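Local coordinates for short chain dehydrogenase (A0QTM2 homolog) (Mycobacterium thermoresistibile, PDB 3SC4), which probably catalyses an NAD(P)-dependent oxidation or reduction, at residues Thr11-Gly16 against Asn35-Ala40; Leu68-Asp73 against Ala85-Gln90; Leu194-Thr199 against Gly269-Val274. All coordinates share one frame; numbering follows the deposited sequence. Where two conformers were deposited one is given.

Contact 1 of 3, residues Thr11-Gly16 against Asn35-Ala40; sequences TMFISG and NVALVA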
ATOM      1  N   THR B  11      27.884   5.307  -8.123  1.00 31.67           N
ATOM      2  CA  THR B  11      27.077   4.481  -8.999  1.00 29.87           C
ATOM      3  C   THR B  11      25.603   4.553  -8.640  1.00 27.70           C
ATOM      4  O   THR B  11      25.244   4.313  -7.501  1.00 27.03           O
ATOM      5  CB  THR B  11      27.537   3.036  -8.918  1.00 30.39           C
ATOM      6  OG1 THR B  11      28.860   2.947  -9.456  1.00 31.64           O
ATOM      7  CG2 THR B  11      26.621   2.130  -9.726  1.00 29.08           C
ATOM      8  N   MET B  12      24.759   4.868  -9.623  1.00 26.46           N
ATOM      9  CA  MET B  12      23.298   4.860  -9.463  1.00 25.17           C
ATOM     10  C   MET B  12      22.596   3.724 -10.203  1.00 24.64           C
ATOM     11  O   MET B  12      22.901   3.449 -11.360  1.00 25.16           O
ATOM     12  CB  MET B  12      22.701   6.165  -9.970  1.00 24.93           C
ATOM     13  CG  MET B  12      21.170   6.202  -9.932  1.00 24.67           C
ATOM     14  SD  MET B  12      20.536   7.887  -9.924  1.00 26.72           S
ATOM     15  CE  MET B  12      20.648   8.327 -11.631  1.00 20.70           C
ATOM     16  N   PHE B  13      21.639   3.090  -9.527  1.00 23.82           N
ATOM     17  CA  PHE B  13      20.695   2.172 -10.151  1.00 23.27           C
ATOM     18  C   PHE B  13      19.321   2.840 -10.208  1.00 22.23           C
ATOM     19  O   PHE B  13      18.759   3.186  -9.177  1.00 22.11           O
ATOM     20  CB  PHE B  13      20.592   0.877  -9.359  1.00 22.88           C
ATOM     21  CG  PHE B  13      19.805  -0.202 -10.074  1.00 23.92           C
ATOM     22  CD1 PHE B  13      20.438  -1.089 -10.949  1.00 23.48           C
ATOM     23  CD2 PHE B  13      18.437  -0.322  -9.885  1.00 22.16           C
ATOM     24  CE1 PHE B  13      19.723  -2.070 -11.602  1.00 23.51           C
ATOM     25  CE2 PHE B  13      17.712  -1.294 -10.548  1.00 22.41           C
ATOM     26  CZ  PHE B  13      18.364  -2.187 -11.402  1.00 22.88           C
ATOM     27  N   ILE B  14      18.768   3.004 -11.397  1.00 21.83           N
ATOM     28  CA  ILE B  14      17.498   3.694 -11.533  1.00 21.21           C
ATOM     29  C   ILE B  14      16.511   2.865 -12.355  1.00 21.47           C
ATOM     30  O   ILE B  14      16.852   2.358 -13.423  1.00 21.43           O
ATOM     31  CB  ILE B  14      17.677   5.136 -12.098  1.00 21.33           C
ATOM     32  CG1 ILE B  14      16.339   5.875 -12.121  1.00 21.28           C
ATOM     33  CG2 ILE B  14      18.321   5.135 -13.465  1.00 19.92           C
ATOM     34  CD1 ILE B  14      16.460   7.339 -12.524  1.00 20.68           C
ATOM     35  N   SER B  15      15.317   2.668 -11.793  1.00 21.26           N
ATOM     36  CA  SER B  15      14.217   2.055 -12.510  1.00 21.78           C
ATOM     37  C   SER B  15      13.558   3.164 -13.309  1.00 22.31           C
ATOM     38  O   SER B  15      13.320   4.283 -12.814  1.00 22.49           O
ATOM     39  CB  SER B  15      13.200   1.409 -11.578  1.00 21.00           C
ATOM     40  OG  SER B  15      12.503   2.398 -10.833  1.00 19.82           O
ATOM     41  N   GLY B  16      13.227   2.788 -14.532  0.50 22.82           N
ATOM     42  CA  GLY B  16      12.918   3.725 -15.580  0.50 23.07           C
ATOM     43  C   GLY B  16      14.222   4.323 -16.059  0.50 23.46           C
ATOM     44  O   GLY B  16      15.233   3.629 -16.251  0.50 23.03           O
ATOM     45  N   ASN B  35      28.411   6.821 -12.554  1.00 32.17           N
ATOM     46  CA  ASN B  35      27.880   5.692 -13.312  1.00 31.97           C
ATOM     47  C   ASN B  35      26.365   5.570 -13.060  1.00 30.32           C
ATOM     48  O   ASN B  35      25.893   5.837 -11.954  1.00 29.34           O
ATOM     49  CB  ASN B  35      28.598   4.402 -12.928  1.00 32.74           C
ATOM     50  CG  ASN B  35      30.121   4.576 -12.859  1.00 34.64           C
ATOM     51  OD1 ASN B  35      30.737   5.242 -13.701  1.00 33.14           O
ATOM     52  ND2 ASN B  35      30.724   3.995 -11.825  1.00 33.99           N
ATOM     53  N   VAL B  36      25.617   5.206 -14.102  1.00 29.50           N
ATOM     54  CA  VAL B  36      24.187   5.035 -14.006  1.00 27.89           C
ATOM     55  C   VAL B  36      23.742   3.788 -14.755  1.00 28.00           C
ATOM     56  O   VAL B  36      23.885   3.705 -15.955  1.00 28.83           O
ATOM     57  CB  VAL B  36      23.450   6.224 -14.624  1.00 27.50           C
ATOM     58  CG1 VAL B  36      21.927   5.973 -14.605  1.00 26.01           C
ATOM     59  CG2 VAL B  36      23.799   7.510 -13.892  1.00 26.42           C
ATOM     60  N   ALA B  37      23.212   2.811 -14.041  1.00 27.79           N
ATOM     61  CA  ALA B  37      22.556   1.662 -14.664  1.00 27.60           C
ATOM     62  C   ALA B  37      21.074   1.960 -14.682  1.00 26.43           C
ATOM     63  O   ALA B  37      20.529   2.449 -13.692  1.00 25.59           O
ATOM     64  CB  ALA B  37      22.833   0.376 -13.882  1.00 28.00           C
ATOM     65  N   LEU B  38      20.433   1.710 -15.819  1.00 26.81           N
ATOM     66  CA  LEU B  38      19.015   2.002 -15.986  1.00 25.87           C
ATOM     67  C   LEU B  38      18.356   0.750 -16.515  1.00 26.43           C
ATOM     68  O   LEU B  38      18.872   0.103 -17.433  1.00 26.78           O
ATOM     69  CB  LEU B  38      18.777   3.211 -16.905  1.00 25.68           C
ATOM     70  CG  LEU B  38      19.372   3.317 -18.325  1.00 25.87           C
ATOM     71  CD1 LEU B  38      18.753   4.483 -19.062  1.00 25.56           C
ATOM     72  CD2 LEU B  38      20.844   3.504 -18.312  1.00 25.72           C
ATOM     73  N   VAL B  39      17.240   0.382 -15.897  1.00 26.43           N
ATOM     74  CA  VAL B  39      16.536  -0.837 -16.268  1.00 27.53           C
ATOM     75  C   VAL B  39      15.132  -0.496 -16.808  1.00 27.47           C
ATOM     76  O   VAL B  39      14.403   0.275 -16.175  1.00 28.08           O
ATOM     77  CB  VAL B  39      16.480  -1.815 -15.073  1.00 27.16           C
ATOM     78  CG1 VAL B  39      15.584  -1.269 -13.966  1.00 26.27           C
ATOM     79  CG2 VAL B  39      16.007  -3.176 -15.518  1.00 26.74           C
ATOM     80  N   ALA B  40      14.777  -1.038 -17.975  1.00 28.20           N
ATOM     81  CA  ALA B  40      13.405  -0.946 -18.522  1.00 28.56           C
ATOM     82  C   ALA B  40      12.942  -2.279 -19.127  1.00 30.20           C
ATOM     83  O   ALA B  40      13.754  -3.163 -19.407  1.00 31.20           O
ATOM     84  CB  ALA B  40      13.303   0.158 -19.555  1.00 27.73           C
TER
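The phenyl ring of F13 meets strand 35-40 obliquely, with neither a clean face nor a clean edge. Its tip atom CZ rests 3.9 Å from V39 CG1, and further back along the ring CD1 sits 4.1 Å from A37 CB. With CG anti to the backbone N (chi1 -170°), the ring runs along the strand to V39. The other flat group is the amide of N35: T11 OG1 lies only 12° out of its plane and accepts a hydrogen bond from N35 ND2 at 3.2 Å, a polar start to a face that turns apolar at F13, A37 and V39 and polar again at S15, whose OG bonds N100 N and A101 N. T87 and F91 of helix 77-91 pack on this same sheet face.

On the face bearing M12, I14, V36 and L38, V36 lies alongside both M12 and I14, pointing the same way: its CG2 is 4.0 Å from M12 CE and its CG1 3.9 Å from I14 CG2. Helix 53-63 covers V36 and L38.

Between the two faces runs a parallel ladder. M12 N bonds N35 O at 2.8 Å, and the rungs continue through M12 O, A37 O and I14 O. The last, from G16 N to V39 O, is the most bent, at 136°, where the chain leaves the strand and G16 takes a positive phi. A glycerol, probably from the crystallisation liquor, sits beside G16. These neighbouring strands bracket helix 20-30 in the first beta-alpha-beta unit of a Rossmann fold, and S15-G16 open the glycine-rich turn that in this family normally receives the dinucleotide.

Contact 2 of 3, residues Leu68-Asp73 against Ala85-Gln90; sequences LPIVGD and AKTVEQ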
ATOM      1  N   LEU B  68      24.828   2.119 -18.333  1.00 33.67           N
ATOM      2  CA  LEU B  68      24.631   0.687 -18.492  1.00 33.42           C
ATOM      3  C   LEU B  68      23.133   0.450 -18.677  1.00 31.84           C
ATOM      4  O   LEU B  68      22.409   0.242 -17.711  1.00 30.90           O
ATOM      5  CB  LEU B  68      25.175  -0.074 -17.280  1.00 33.37           C
ATOM      6  CG  LEU B  68      25.108  -1.593 -17.422  1.00 33.65           C
ATOM      7  CD1 LEU B  68      26.042  -2.089 -18.534  1.00 34.07           C
ATOM      8  CD2 LEU B  68      25.426  -2.256 -16.083  1.00 31.89           C
ATOM      9  N   PRO B  69      22.661   0.512 -19.924  1.00 31.15           N
ATOM     10  CA  PRO B  69      21.258   0.215 -20.152  1.00 30.01           C
ATOM     11  C   PRO B  69      21.041  -1.268 -20.026  1.00 29.98           C
ATOM     12  O   PRO B  69      21.814  -2.030 -20.562  1.00 31.31           O
ATOM     13  CB  PRO B  69      21.044   0.653 -21.598  1.00 30.91           C
ATOM     14  CG  PRO B  69      22.403   0.444 -22.257  1.00 31.90           C
ATOM     15  CD  PRO B  69      23.401   0.753 -21.176  1.00 32.10           C
ATOM     16  N   ILE B  70      20.002  -1.665 -19.307  1.00 28.92           N
ATOM     17  CA  ILE B  70      19.694  -3.075 -19.059  1.00 28.57           C
ATOM     18  C   ILE B  70      18.218  -3.297 -19.410  1.00 28.11           C
ATOM     19  O   ILE B  70      17.340  -2.555 -18.956  1.00 25.80           O
ATOM     20  CB  ILE B  70      19.914  -3.419 -17.572  1.00 27.84           C
ATOM     21  CG1 ILE B  70      21.346  -3.056 -17.177  1.00 28.46           C
ATOM     22  CG2 ILE B  70      19.607  -4.887 -17.292  1.00 27.19           C
ATOM     23  CD1 ILE B  70      21.633  -3.087 -15.714  1.00 28.11           C
ATOM     24  N   VAL B  71      17.959  -4.303 -20.234  1.00 29.37           N
ATOM     25  CA  VAL B  71      16.601  -4.760 -20.460  1.00 29.66           C
ATOM     26  C   VAL B  71      16.152  -5.662 -19.313  1.00 29.97           C
ATOM     27  O   VAL B  71      16.790  -6.680 -19.029  1.00 30.65           O
ATOM     28  CB  VAL B  71      16.482  -5.532 -21.759  1.00 31.06           C
ATOM     29  CG1 VAL B  71      15.154  -6.331 -21.792  1.00 30.55           C
ATOM     30  CG2 VAL B  71      16.602  -4.563 -22.930  1.00 30.61           C
ATOM     31  N   GLY B  72      15.060  -5.276 -18.648  1.00 29.18           N
ATOM     32  CA  GLY B  72      14.471  -6.115 -17.611  1.00 28.99           C
ATOM     33  C   GLY B  72      13.124  -5.642 -17.113  1.00 27.77           C
ATOM     34  O   GLY B  72      12.936  -4.494 -16.835  1.00 26.31           O
ATOM     35  N   ASP B  73      12.198  -6.570 -16.982  1.00 29.19           N
ATOM     36  CA  ASP B  73      10.865  -6.303 -16.451  1.00 28.95           C
ATOM     37  C   ASP B  73      10.922  -6.225 -14.915  1.00 28.28           C
ATOM     38  O   ASP B  73      11.149  -7.232 -14.229  1.00 28.49           O
ATOM     39  CB  ASP B  73       9.894  -7.409 -16.921  1.00 29.39           C
ATOM     40  CG  ASP B  73       8.433  -7.073 -16.640  1.00 29.29           C
ATOM     41  OD1 ASP B  73       8.183  -6.117 -15.876  1.00 28.47           O
ATOM     42  OD2 ASP B  73       7.540  -7.770 -17.170  1.00 30.19           O
ATOM     43  N   ALA B  85      22.853  -7.493 -10.221  1.00 31.41           N
ATOM     44  CA  ALA B  85      24.099  -8.269 -10.402  1.00 33.21           C
ATOM     45  C   ALA B  85      24.923  -7.759 -11.577  1.00 34.64           C
ATOM     46  O   ALA B  85      26.152  -7.751 -11.517  1.00 36.42           O
ATOM     47  CB  ALA B  85      23.795  -9.755 -10.594  1.00 33.35           C
ATOM     48  N   LYS B  86      24.257  -7.353 -12.650  1.00 34.72           N
ATOM     49  CA  LYS B  86      24.963  -6.864 -13.816  1.00 36.31           C
ATOM     50  C   LYS B  86      25.558  -5.490 -13.511  1.00 35.77           C
ATOM     51  O   LYS B  86      26.669  -5.181 -13.941  1.00 37.04           O
ATOM     52  CB  LYS B  86      24.048  -6.814 -15.037  1.00 36.25           C
ATOM     53  CG  LYS B  86      24.784  -6.855 -16.330  1.00 40.53           C
ATOM     54  CD  LYS B  86      23.891  -6.514 -17.527  1.00 44.71           C
ATOM     55  CE  LYS B  86      24.737  -6.443 -18.835  1.00 48.99           C
ATOM     56  NZ  LYS B  86      23.939  -5.933 -20.008  1.00 50.47           N
ATOM     57  N   THR B  87      24.839  -4.694 -12.732  1.00 33.99           N
ATOM     58  CA  THR B  87      25.317  -3.379 -12.329  1.00 33.30           C
ATOM     59  C   THR B  87      26.563  -3.539 -11.434  1.00 35.07           C
ATOM     60  O   THR B  87      27.575  -2.843 -11.617  1.00 35.68           O
ATOM     61  CB  THR B  87      24.179  -2.596 -11.597  1.00 31.71           C
ATOM     62  OG1 THR B  87      23.081  -2.391 -12.501  1.00 29.30           O
ATOM     63  CG2 THR B  87      24.662  -1.242 -11.054  1.00 29.94           C
ATOM     64  N   VAL B  88      26.485  -4.472 -10.484  1.00 35.64           N
ATOM     65  CA  VAL B  88      27.574  -4.732  -9.559  1.00 36.55           C
ATOM     66  C   VAL B  88      28.825  -5.273 -10.257  1.00 38.95           C
ATOM     67  O   VAL B  88      29.910  -4.791  -9.972  1.00 39.37           O
ATOM     68  CB  VAL B  88      27.127  -5.678  -8.428  1.00 36.89           C
ATOM     69  CG1 VAL B  88      28.338  -6.222  -7.605  1.00 37.04           C
ATOM     70  CG2 VAL B  88      26.126  -4.961  -7.523  1.00 33.94           C
ATOM     71  N   GLU B  89      28.677  -6.233 -11.175  1.00 40.37           N
ATOM     72  CA  GLU B  89      29.824  -6.804 -11.932  1.00 42.64           C
ATOM     73  C   GLU B  89      30.525  -5.756 -12.798  1.00 43.24           C
ATOM     74  O   GLU B  89      31.718  -5.826 -13.018  1.00 44.78           O
ATOM     75  CB  GLU B  89      29.391  -7.986 -12.828  1.00 43.33           C
ATOM     76  N   GLN B  90      29.764  -4.787 -13.278  1.00 42.40           N
ATOM     77  CA  GLN B  90      30.275  -3.743 -14.159  1.00 42.75           C
ATOM     78  C   GLN B  90      30.877  -2.577 -13.361  1.00 42.06           C
ATOM     79  O   GLN B  90      31.943  -2.088 -13.716  1.00 43.01           O
ATOM     80  CB  GLN B  90      29.123  -3.256 -15.053  1.00 41.78           C
ATOM     81  CG  GLN B  90      29.463  -2.204 -16.087  1.00 43.99           C
ATOM     82  CD  GLN B  90      30.282  -2.749 -17.238  1.00 47.99           C
ATOM     83  OE1 GLN B  90      29.941  -3.776 -17.831  1.00 51.28           O
ATOM     84  NE2 GLN B  90      31.364  -2.058 -17.567  1.00 47.61           N
TER
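I70 and T87 cross at about a right angle, the isoleucine's end methyl CD1 arriving 3.6 Å from T87 OG1. That methyl is carried forward by an I70 side chain whose CG1 stands anti to the carbonyl carbon and whose outer torsion is extended (chi2 169°). The hydroxyl it touches is already engaged: T87 OG1, beside its own backbone N, is hydrogen-bonded to A83 O one helical turn earlier, so I70 meets a polar atom tied back to its own helix. Besides I70 of strand 66-71, T87 touches T11 and F13 of strand 11-15 and A37 of strand 35-40, and so meets three strands.

L68 comes in from the same side of the strand. Its CG is anti to the backbone N, and the chain then turns (chi2 66°) to send a single methyl, CD2, onto the helix. That methyl lies 3.8 Å from K86 O and 3.9 Å from T87 CA, and it reaches Q90 CB at 4.0 Å. Q90 bends at chi2 (72°), so only the base of its chain, CB and CG, lines the methyl. K86, by contrast, is fully extended and lays its aliphatic stem past the strand, CD being 4.3 Å from I70 CG1.

No hydrogen bond joins the two pieces; this is strand-on-helix packing at the rim of the sheet, with P69 turned to the other side, onto helix 53-63. The strand and helix axes run nearly antiparallel, as expected when helix 77-91 returns across the sheet from edge strand 66-71 to strand 96-99, the long crossover of the Rossmann fold.

Contact 3 of 3, residues Leu194-Thr199 against Gly269-Val274; sequences LWPRTT and GVDLWV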
ATOM      1  N   LEU B 194      10.417  11.716  -2.741  1.00 16.11           N
ATOM      2  CA  LEU B 194      10.520  13.045  -3.348  1.00 16.06           C
ATOM      3  C   LEU B 194       9.449  13.204  -4.387  1.00 15.89           C
ATOM      4  O   LEU B 194       9.316  12.333  -5.271  1.00 16.17           O
ATOM      5  CB  LEU B 194      11.905  13.222  -3.984  1.00 16.07           C
ATOM      6  CG  LEU B 194      12.273  14.574  -4.591  1.00 16.09           C
ATOM      7  CD1 LEU B 194      12.253  15.638  -3.502  1.00 13.02           C
ATOM      8  CD2 LEU B 194      13.655  14.539  -5.349  1.00 15.12           C
ATOM      9  N   TRP B 195       8.729  14.327  -4.311  1.00 16.00           N
ATOM     10  CA  TRP B 195       7.516  14.574  -5.096  1.00 16.07           C
ATOM     11  C   TRP B 195       7.427  16.068  -5.482  1.00 17.19           C
ATOM     12  O   TRP B 195       7.750  16.933  -4.671  1.00 18.34           O
ATOM     13  CB  TRP B 195       6.315  14.185  -4.233  1.00 15.63           C
ATOM     14  CG  TRP B 195       4.983  14.051  -4.948  1.00 15.53           C
ATOM     15  CD1 TRP B 195       3.882  14.812  -4.748  1.00 14.90           C
ATOM     16  CD2 TRP B 195       4.604  13.040  -5.878  1.00 14.75           C
ATOM     17  NE1 TRP B 195       2.857  14.370  -5.520  1.00 14.39           N
ATOM     18  CE2 TRP B 195       3.276  13.287  -6.237  1.00 14.73           C
ATOM     19  CE3 TRP B 195       5.279  11.971  -6.476  1.00 16.54           C
ATOM     20  CZ2 TRP B 195       2.587  12.500  -7.169  1.00 14.86           C
ATOM     21  CZ3 TRP B 195       4.604  11.182  -7.400  1.00 15.90           C
ATOM     22  CH2 TRP B 195       3.264  11.456  -7.740  1.00 15.36           C
ATOM     23  N   PRO B 196       6.985  16.387  -6.703  1.00 17.15           N
ATOM     24  CA  PRO B 196       6.965  17.771  -7.128  1.00 17.51           C
ATOM     25  C   PRO B 196       5.629  18.439  -6.808  1.00 17.94           C
ATOM     26  O   PRO B 196       4.606  17.782  -6.762  1.00 18.18           O
ATOM     27  CB  PRO B 196       7.144  17.645  -8.635  1.00 17.61           C
ATOM     28  CG  PRO B 196       6.418  16.406  -8.976  1.00 17.21           C
ATOM     29  CD  PRO B 196       6.514  15.500  -7.775  1.00 17.23           C
ATOM     30  N   ARG B 197       5.628  19.745  -6.618  1.00 18.54           N
ATOM     31  CA  ARG B 197       4.406  20.429  -6.215  1.00 18.91           C
ATOM     32  C   ARG B 197       3.471  20.693  -7.373  1.00 18.86           C
ATOM     33  O   ARG B 197       2.277  20.902  -7.158  1.00 19.43           O
ATOM     34  CB  ARG B 197       4.715  21.783  -5.555  1.00 19.60           C
ATOM     35  CG  ARG B 197       5.154  21.684  -4.146  1.00 19.47           C
ATOM     36  CD  ARG B 197       5.223  23.049  -3.507  1.00 19.53           C
ATOM     37  NE  ARG B 197       5.461  22.938  -2.076  1.00 20.35           N
ATOM     38  CZ  ARG B 197       4.527  23.004  -1.127  1.00 20.85           C
ATOM     39  NH1 ARG B 197       3.243  23.180  -1.413  1.00 23.19           N
ATOM     40  NH2 ARG B 197       4.882  22.892   0.138  1.00 21.53           N
ATOM     41  N   THR B 198       4.009  20.756  -8.585  1.00 18.77           N
ATOM     42  CA  THR B 198       3.200  21.022  -9.758  1.00 19.09           C
ATOM     43  C   THR B 198       3.270  19.820 -10.670  1.00 19.12           C
ATOM     44  O   THR B 198       4.083  18.926 -10.452  1.00 19.70           O
ATOM     45  CB  THR B 198       3.752  22.200 -10.539  1.00 19.67           C
ATOM     46  OG1 THR B 198       4.941  21.781 -11.229  1.00 17.74           O
ATOM     47  CG2 THR B 198       4.052  23.376  -9.606  1.00 19.59           C
ATOM     48  N   THR B 199       2.452  19.794 -11.713  1.00 19.93           N
ATOM     49  CA  THR B 199       2.628  18.790 -12.755  1.00 20.45           C
ATOM     50  C   THR B 199       3.922  19.136 -13.454  1.00 20.96           C
ATOM     51  O   THR B 199       4.267  20.298 -13.547  1.00 21.50           O
ATOM     52  CB  THR B 199       1.511  18.817 -13.791  1.00 20.65           C
ATOM     53  OG1 THR B 199       1.294  20.173 -14.219  1.00 22.79           O
ATOM     54  CG2 THR B 199       0.262  18.299 -13.177  1.00 21.34           C
ATOM     55  N   GLY B 269      -0.362  25.229 -11.674  1.00 31.08           N
ATOM     56  CA  GLY B 269      -1.272  24.184 -11.197  1.00 30.09           C
ATOM     57  C   GLY B 269      -0.606  23.337 -10.117  1.00 28.82           C
ATOM     58  O   GLY B 269       0.612  23.444  -9.884  1.00 29.25           O
ATOM     59  N   VAL B 270      -1.389  22.493  -9.450  1.00 27.13           N
ATOM     60  CA  VAL B 270      -0.858  21.669  -8.362  1.00 25.49           C
ATOM     61  C   VAL B 270      -0.823  20.200  -8.713  1.00 23.58           C
ATOM     62  O   VAL B 270      -1.722  19.679  -9.360  1.00 23.52           O
ATOM     63  CB  VAL B 270      -1.638  21.870  -7.001  1.00 25.90           C
ATOM     64  CG1 VAL B 270      -1.366  23.237  -6.442  1.00 26.73           C
ATOM     65  CG2 VAL B 270      -3.164  21.612  -7.151  1.00 24.77           C
ATOM     66  N   ASP B 271       0.212  19.518  -8.254  1.00 22.27           N
ATOM     67  CA  ASP B 271       0.305  18.061  -8.403  1.00 21.08           C
ATOM     68  C   ASP B 271      -0.776  17.441  -7.513  1.00 20.71           C
ATOM     69  O   ASP B 271      -1.332  18.099  -6.635  1.00 21.29           O
ATOM     70  CB  ASP B 271       1.712  17.614  -7.979  1.00 20.67           C
ATOM     71  CG  ASP B 271       2.086  16.203  -8.435  1.00 20.62           C
ATOM     72  OD1 ASP B 271       1.333  15.552  -9.171  1.00 22.38           O
ATOM     73  OD2 ASP B 271       3.188  15.746  -8.062  1.00 21.63           O
ATOM     74  N   LEU B 272      -1.093  16.178  -7.741  1.00 20.23           N
ATOM     75  CA  LEU B 272      -1.869  15.408  -6.779  1.00 20.03           C
ATOM     76  C   LEU B 272      -1.138  15.404  -5.425  1.00 19.43           C
ATOM     77  O   LEU B 272       0.091  15.395  -5.385  1.00 18.09           O
ATOM     78  CB  LEU B 272      -2.027  13.969  -7.249  1.00 19.83           C
ATOM     79  CG  LEU B 272      -2.792  13.707  -8.555  1.00 21.56           C
ATOM     80  CD1 LEU B 272      -2.960  12.194  -8.792  1.00 20.39           C
ATOM     81  CD2 LEU B 272      -4.141  14.412  -8.566  1.00 23.28           C
ATOM     82  N   TRP B 273      -1.908  15.424  -4.339  1.00 19.42           N
ATOM     83  CA  TRP B 273      -1.388  15.333  -2.969  1.00 19.79           C
ATOM     84  C   TRP B 273      -0.641  16.581  -2.514  1.00 21.27           C
ATOM     85  O   TRP B 273       0.106  16.534  -1.563  1.00 21.61           O
ATOM     86  CB  TRP B 273      -0.555  14.027  -2.743  1.00 18.74           C
ATOM     87  CG  TRP B 273      -1.393  12.824  -2.988  1.00 16.50           C
ATOM     88  CD1 TRP B 273      -2.505  12.477  -2.294  1.00 15.93           C
ATOM     89  CD2 TRP B 273      -1.245  11.842  -4.028  1.00 16.21           C
ATOM     90  NE1 TRP B 273      -3.063  11.345  -2.817  1.00 16.96           N
ATOM     91  CE2 TRP B 273      -2.304  10.912  -3.872  1.00 15.72           C
ATOM     92  CE3 TRP B 273      -0.310  11.629  -5.049  1.00 14.75           C
ATOM     93  CZ2 TRP B 273      -2.476   9.803  -4.721  1.00 11.09           C
ATOM     94  CZ3 TRP B 273      -0.491  10.518  -5.904  1.00 13.66           C
ATOM     95  CH2 TRP B 273      -1.574   9.622  -5.716  1.00 11.49           C
ATOM     96  N   VAL B 274      -0.892  17.704  -3.176  1.00 23.10           N
ATOM     97  CA  VAL B 274      -0.232  18.955  -2.861  1.00 24.28           C
ATOM     98  C   VAL B 274      -1.247  20.085  -2.820  1.00 26.56           C
ATOM     99  O   VAL B 274      -2.134  20.183  -3.686  1.00 26.96           O
ATOM    100  CB  VAL B 274       0.875  19.241  -3.881  1.00 24.01           C
ATOM    101  CG1 VAL B 274       1.379  20.692  -3.755  1.00 24.38           C
ATOM    102  CG2 VAL B 274       2.011  18.233  -3.682  1.00 22.37           C
TER
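W195 closes strand 190-195 and turns its indole toward 269-274, CG anti to the backbone N. NE1 gives a nearly straight hydrogen bond (171°) to L272 O at 3.0 Å, within the type II turn D271-V274, the oxygen lying in the ring plane. D271 instead sets OD2 over a face of the indole, its carboxylate only 15° from parallel. W273 meets the same indole obliquely, CE3 lying 3.7 Å from W195 CZ2.

Next comes P196, whose O is just 2.8 Å from D271 OD2; two acceptors this close would tend to raise the acid's pKa. This corner follows strand 190-195 of the Rossmann sheet. It borders helix 164-183, where K170 touches W195 and Y166 touches L272; those two fit the family's YxxxK catalytic pattern.

R197 starts away from 269-274 at CB, and its NE forms a salt bridge with D247, while its backbone O accepts D271 N at 2.7 Å from above the carbonyl plane. V274 CG1 crosses the R197 chain at about a right angle, 3.9 Å from CB and touching NH1 too.

T198 then lays CB 3.4 Å from G269 O, and its OG1 donates to T199 O. T199 OG1 is hydrogen-bonded to S218.

In the fold
Contact 1 is the buried one, while contacts 2 and 3 are partly exposed. The first two adjoin, centres 8 Å apart: strands 35-40 and 66-71 are sheet neighbours, and L38 O and A40 O of contact 1 probably accept I70 N and G72 N of contact 2. Contact 3 belongs to the same sheet but lies on the other side of the chain's centre, its centre about 24 Å from contact 1's and 31 Å from contact 2's. The chemistry follows position: backbone rungs inside the sheet, methyls of the edge strand laid on a partly polar helix surface without a hydrogen bond, and indoles, a carboxylate and backbone carbonyls where a late loop meets a strand end.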